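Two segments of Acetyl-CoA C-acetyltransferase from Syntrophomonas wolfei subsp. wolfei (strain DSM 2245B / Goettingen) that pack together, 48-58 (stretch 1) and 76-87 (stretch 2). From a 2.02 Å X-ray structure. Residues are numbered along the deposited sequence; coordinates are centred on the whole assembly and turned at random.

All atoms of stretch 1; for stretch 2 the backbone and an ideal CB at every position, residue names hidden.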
# COMPACT_ATOMS: atom_id res chain seq x y z
N ASP B 48 0.89 -43.12 12.51
CA ASP B 48 0.61 -42.90 11.09
C ASP B 48 -0.21 -41.62 10.95
O ASP B 48 -1.29 -41.53 11.54
CB ASP B 48 -0.14 -44.08 10.50
CG ASP B 48 -0.70 -43.79 9.12
OD1 ASP B 48 -0.05 -43.06 8.35
OD2 ASP B 48 -1.80 -44.29 8.81
N PRO B 49 0.26 -40.62 10.20
CA PRO B 49 -0.53 -39.38 10.08
C PRO B 49 -1.92 -39.60 9.49
O PRO B 49 -2.79 -38.75 9.68
CB PRO B 49 0.33 -38.49 9.16
CG PRO B 49 1.30 -39.42 8.50
CD PRO B 49 1.54 -40.53 9.48
N GLY B 50 -2.15 -40.71 8.80
CA GLY B 50 -3.43 -40.95 8.15
C GLY B 50 -4.58 -41.22 9.10
O GLY B 50 -5.73 -41.22 8.65
N ILE B 51 -4.31 -41.46 10.38
CA ILE B 51 -5.36 -41.75 11.36
C ILE B 51 -5.56 -40.62 12.36
O ILE B 51 -6.43 -40.73 13.23
CB ILE B 51 -5.08 -43.07 12.10
CG1 ILE B 51 -3.88 -42.92 13.03
CG2 ILE B 51 -4.84 -44.19 11.09
CD1 ILE B 51 -3.36 -44.23 13.60
N ILE B 52 -4.78 -39.55 12.27
CA ILE B 52 -4.96 -38.41 13.16
C ILE B 52 -6.32 -37.78 12.89
O ILE B 52 -6.70 -37.56 11.73
CB ILE B 52 -3.82 -37.40 13.00
CG1 ILE B 52 -2.51 -38.02 13.48
CG2 ILE B 52 -4.13 -36.12 13.76
CD1 ILE B 52 -1.28 -37.15 13.26
N ASP B 53 -7.07 -37.50 13.96
CA ASP B 53 -8.47 -37.11 13.80
C ASP B 53 -8.64 -35.64 13.46
O ASP B 53 -9.65 -35.27 12.84
CB ASP B 53 -9.24 -37.44 15.09
CG ASP B 53 -9.39 -38.93 15.31
OD1 ASP B 53 -9.76 -39.63 14.35
OD2 ASP B 53 -9.15 -39.39 16.44
N GLU B 54 -7.71 -34.78 13.86
CA GLU B 54 -7.86 -33.35 13.64
C GLU B 54 -6.51 -32.68 13.80
O GLU B 54 -5.53 -33.28 14.24
CB GLU B 54 -8.87 -32.75 14.63
CG GLU B 54 -8.37 -32.69 16.07
CD GLU B 54 -9.32 -31.97 17.01
OE1 GLU B 54 -10.16 -31.19 16.51
OE2 GLU B 54 -9.23 -32.18 18.23
N ILE B 55 -6.48 -31.40 13.43
CA ILE B 55 -5.39 -30.50 13.78
C ILE B 55 -6.00 -29.25 14.39
O ILE B 55 -6.94 -28.67 13.83
CB ILE B 55 -4.52 -30.13 12.56
CG1 ILE B 55 -3.37 -29.22 13.00
CG2 ILE B 55 -5.35 -29.46 11.48
CD1 ILE B 55 -2.41 -28.85 11.88
N VAL B 56 -5.49 -28.86 15.56
CA VAL B 56 -5.84 -27.59 16.19
C VAL B 56 -4.61 -26.70 16.07
O VAL B 56 -3.61 -26.92 16.77
CB VAL B 56 -6.27 -27.77 17.65
CG1 VAL B 56 -6.79 -26.46 18.21
CG2 VAL B 56 -7.33 -28.86 17.75
N GLY B 57 -4.68 -25.71 15.19
CA GLY B 57 -3.54 -24.85 14.89
C GLY B 57 -3.61 -23.56 15.68
O GLY B 57 -4.64 -22.88 15.70
N ALA B 58 -2.49 -23.22 16.31
CA ALA B 58 -2.36 -21.99 17.08
C ALA B 58 -1.47 -21.00 16.35
O ALA B 58 -0.43 -21.38 15.79
CB ALA B 58 -1.79 -22.27 18.47
N UNK B 76 -0.60 -31.43 4.40
CA UNK B 76 0.76 -31.59 3.90
C UNK B 76 1.58 -32.55 4.75
O UNK B 76 2.51 -33.18 4.24
CB UNK B 76 1.46 -30.23 3.84
N UNK B 77 1.24 -32.69 6.04
CA UNK B 77 1.87 -33.70 6.87
C UNK B 77 1.11 -35.02 6.84
O UNK B 77 1.46 -35.96 7.57
CB UNK B 77 1.98 -33.20 8.31
N UNK B 78 0.06 -35.12 6.03
CA UNK B 78 -0.58 -36.40 5.77
C UNK B 78 -1.80 -36.72 6.60
O UNK B 78 -2.16 -37.90 6.70
CB UNK B 78 0.45 -37.52 5.98
N UNK B 79 -2.44 -35.72 7.21
CA UNK B 79 -3.69 -35.99 7.89
C UNK B 79 -4.74 -36.42 6.87
O UNK B 79 -4.70 -36.01 5.71
CB UNK B 79 -4.16 -34.76 8.67
N UNK B 80 -5.69 -37.26 7.28
CA UNK B 80 -6.75 -37.65 6.34
C UNK B 80 -7.71 -36.50 6.09
O UNK B 80 -7.93 -35.65 6.95
CB UNK B 80 -7.52 -38.86 6.87
N UNK B 81 -8.29 -36.49 4.88
CA UNK B 81 -9.21 -35.42 4.52
C UNK B 81 -10.43 -35.41 5.42
O UNK B 81 -11.13 -34.39 5.52
CB UNK B 81 -9.64 -35.56 3.06
N UNK B 82 -10.72 -36.53 6.09
CA UNK B 82 -11.82 -36.57 7.05
C UNK B 82 -11.51 -35.81 8.33
O UNK B 82 -12.43 -35.49 9.08
CB UNK B 82 -12.16 -38.02 7.39
N UNK B 83 -10.24 -35.51 8.58
CA UNK B 83 -9.83 -34.94 9.86
C UNK B 83 -10.38 -33.53 10.03
O UNK B 83 -10.66 -32.81 9.07
CB UNK B 83 -8.30 -34.93 9.98
N UNK B 84 -10.52 -33.13 11.30
CA UNK B 84 -10.95 -31.79 11.60
C UNK B 84 -9.82 -30.78 11.52
O UNK B 84 -8.63 -31.12 11.50
CB UNK B 84 -11.59 -31.75 12.99
N UNK B 85 -10.19 -29.51 11.46
CA UNK B 85 -9.21 -28.43 11.37
C UNK B 85 -9.83 -27.16 11.93
O UNK B 85 -11.01 -26.89 11.72
CB UNK B 85 -8.75 -28.22 9.93
N UNK B 86 -9.01 -26.39 12.63
CA UNK B 86 -9.43 -25.08 13.13
C UNK B 86 -8.19 -24.32 13.57
O UNK B 86 -7.13 -24.90 13.81
CB UNK B 86 -10.43 -25.21 14.28
N UNK B 87 -8.35 -23.00 13.66
CA UNK B 87 -7.28 -22.09 14.06
C UNK B 87 -7.74 -21.30 15.27
O UNK B 87 -8.82 -20.71 15.26
CB UNK B 87 -6.89 -21.15 12.92

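Position 76 sits at the end of a helix. Its ideal CB has nothing of stretch 1 within 5.5 Å, so almost any helix-compatible residue would do. It is Lys76, and it makes no contact with stretch 1.

At position 77 CA-to-CB points sideways, and stretch 1 sets no firm demand. The residue is Val77. Its carbonyl O lies 3.2 Å from Pro49 CB.

Position 78 has a phi of 96° and a psi of 20°, just past the helix in a Schellman motif. A CB here would be jammed against the carbonyl O of the residue before it, and it would lie only 3.3 Å from Pro49 CG. Both point to glycine. The residue is Gly78.

At position 79 CA-to-CB points away, but the apolar side chains of Ile52 and Ile55 lie within reach of a longer side chain. Leucine, isoleucine or methionine would suit. The residue is Leu79. Its end turns back, with CD1 3.8 Å from Ile52 CD1 and CD2 3.8 Å from Ile55 CB. Its CA also makes a CA-H...O contact with Pro49 O at 3.4 Å.

Position 80 opens a type I turn and points its CB toward Gly50 O, 3.5 Å away. Phi is -72°, which a proline allows; a small residue would also be plausible. It is Pro80. Its ring packs on backbone carbonyls, with CG 3.1 Å from Gly50 O and CD 3.2 Å from Ile52 O.

Position 81 is in the turn and out of reach of stretch 1. Many residues would fit, and it is Val81.

Position 82 directs its CB sideways with no close neighbour. Farther off stands the carboxylate of Asp53, so a long basic side chain, lysine or arginine, would suit. It is Arg82. NH1 and NH2 both donate to Asp53 OD1, at 3.0 and 2.9 Å, forming a salt bridge. NE donates to a water, which in turn donates to Gly50 O.

Position 83 ends the turn. Its CB faces carbonyls, 3.2 Å from Asp53 O, which favours a small residue. It is Ser83. OG turns back into its own stretch and donates to Pro80 O in a very short 2.4 Å bond.

Position 84 starts a parallel strand beside 54-58. Its N donates to Asp53 O at 2.8 Å, and Ile55 N donates to its O at 2.9 Å. An ideal CB would come within 3.3 Å of Glu54 CB, so glycine is favoured. It is Gly84.

Position 85 shares a face with Ile55, its ideal CB 3.9 Å from Ile55 CG2. Small or medium residues would suit. It is Ser85, whose OG is bonded elsewhere in the structure.

Position 86 shares the face of Val56. A modest apolar side chain, such as valine, alanine or cysteine, would suit. It is Cys86, with SG 3.8 Å from Val56 CG1. Its N bonds weakly to Ile55 O; its O accepts from Gly57 N at 2.9 Å.

Position 87 pairs with Gly57, which offers no side chain, so many residues would fit. It is Met87.

Stretch 2, residues 76-87: KVGLPVRSGSCM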
# COMPACT_ATOMS: atom_id res chain seq x y z
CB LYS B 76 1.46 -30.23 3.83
CG LYS B 76 1.19 -29.49 2.54
CD LYS B 76 1.42 -28.00 2.68
CE LYS B 76 1.29 -27.28 1.35
NZ LYS B 76 2.48 -26.44 1.05
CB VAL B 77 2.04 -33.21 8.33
CG1 VAL B 77 2.77 -31.88 8.34
CG2 VAL B 77 0.69 -33.10 9.03
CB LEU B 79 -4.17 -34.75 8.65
CG LEU B 79 -3.95 -34.76 10.16
CD1 LEU B 79 -2.48 -34.87 10.49
CD2 LEU B 79 -4.56 -33.52 10.80
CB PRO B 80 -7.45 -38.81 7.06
CG PRO B 80 -7.25 -38.51 8.51
CD PRO B 80 -5.90 -37.83 8.62
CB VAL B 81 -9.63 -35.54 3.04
CG1 VAL B 81 -8.40 -35.69 2.14
CG2 VAL B 81 -10.59 -36.71 2.84
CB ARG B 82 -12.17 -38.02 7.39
CG ARG B 82 -11.02 -38.80 8.02
CD ARG B 82 -11.52 -39.95 8.89
NE ARG B 82 -10.47 -40.48 9.75
CZ ARG B 82 -10.37 -40.24 11.06
NH1 ARG B 82 -11.25 -39.49 11.70
NH2 ARG B 82 -9.35 -40.78 11.73
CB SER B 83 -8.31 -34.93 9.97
OG SER B 83 -7.72 -34.20 8.91
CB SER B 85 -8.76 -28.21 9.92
OG SER B 85 -9.82 -27.70 9.13
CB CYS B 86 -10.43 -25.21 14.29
SG CYS B 86 -9.67 -25.56 15.89
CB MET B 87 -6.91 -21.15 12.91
CG MET B 87 -5.75 -20.23 13.22
SD MET B 87 -5.11 -19.45 11.73
CE MET B 87 -6.42 -18.29 11.41
O HOH W 1 -7.97 -42.21 8.76
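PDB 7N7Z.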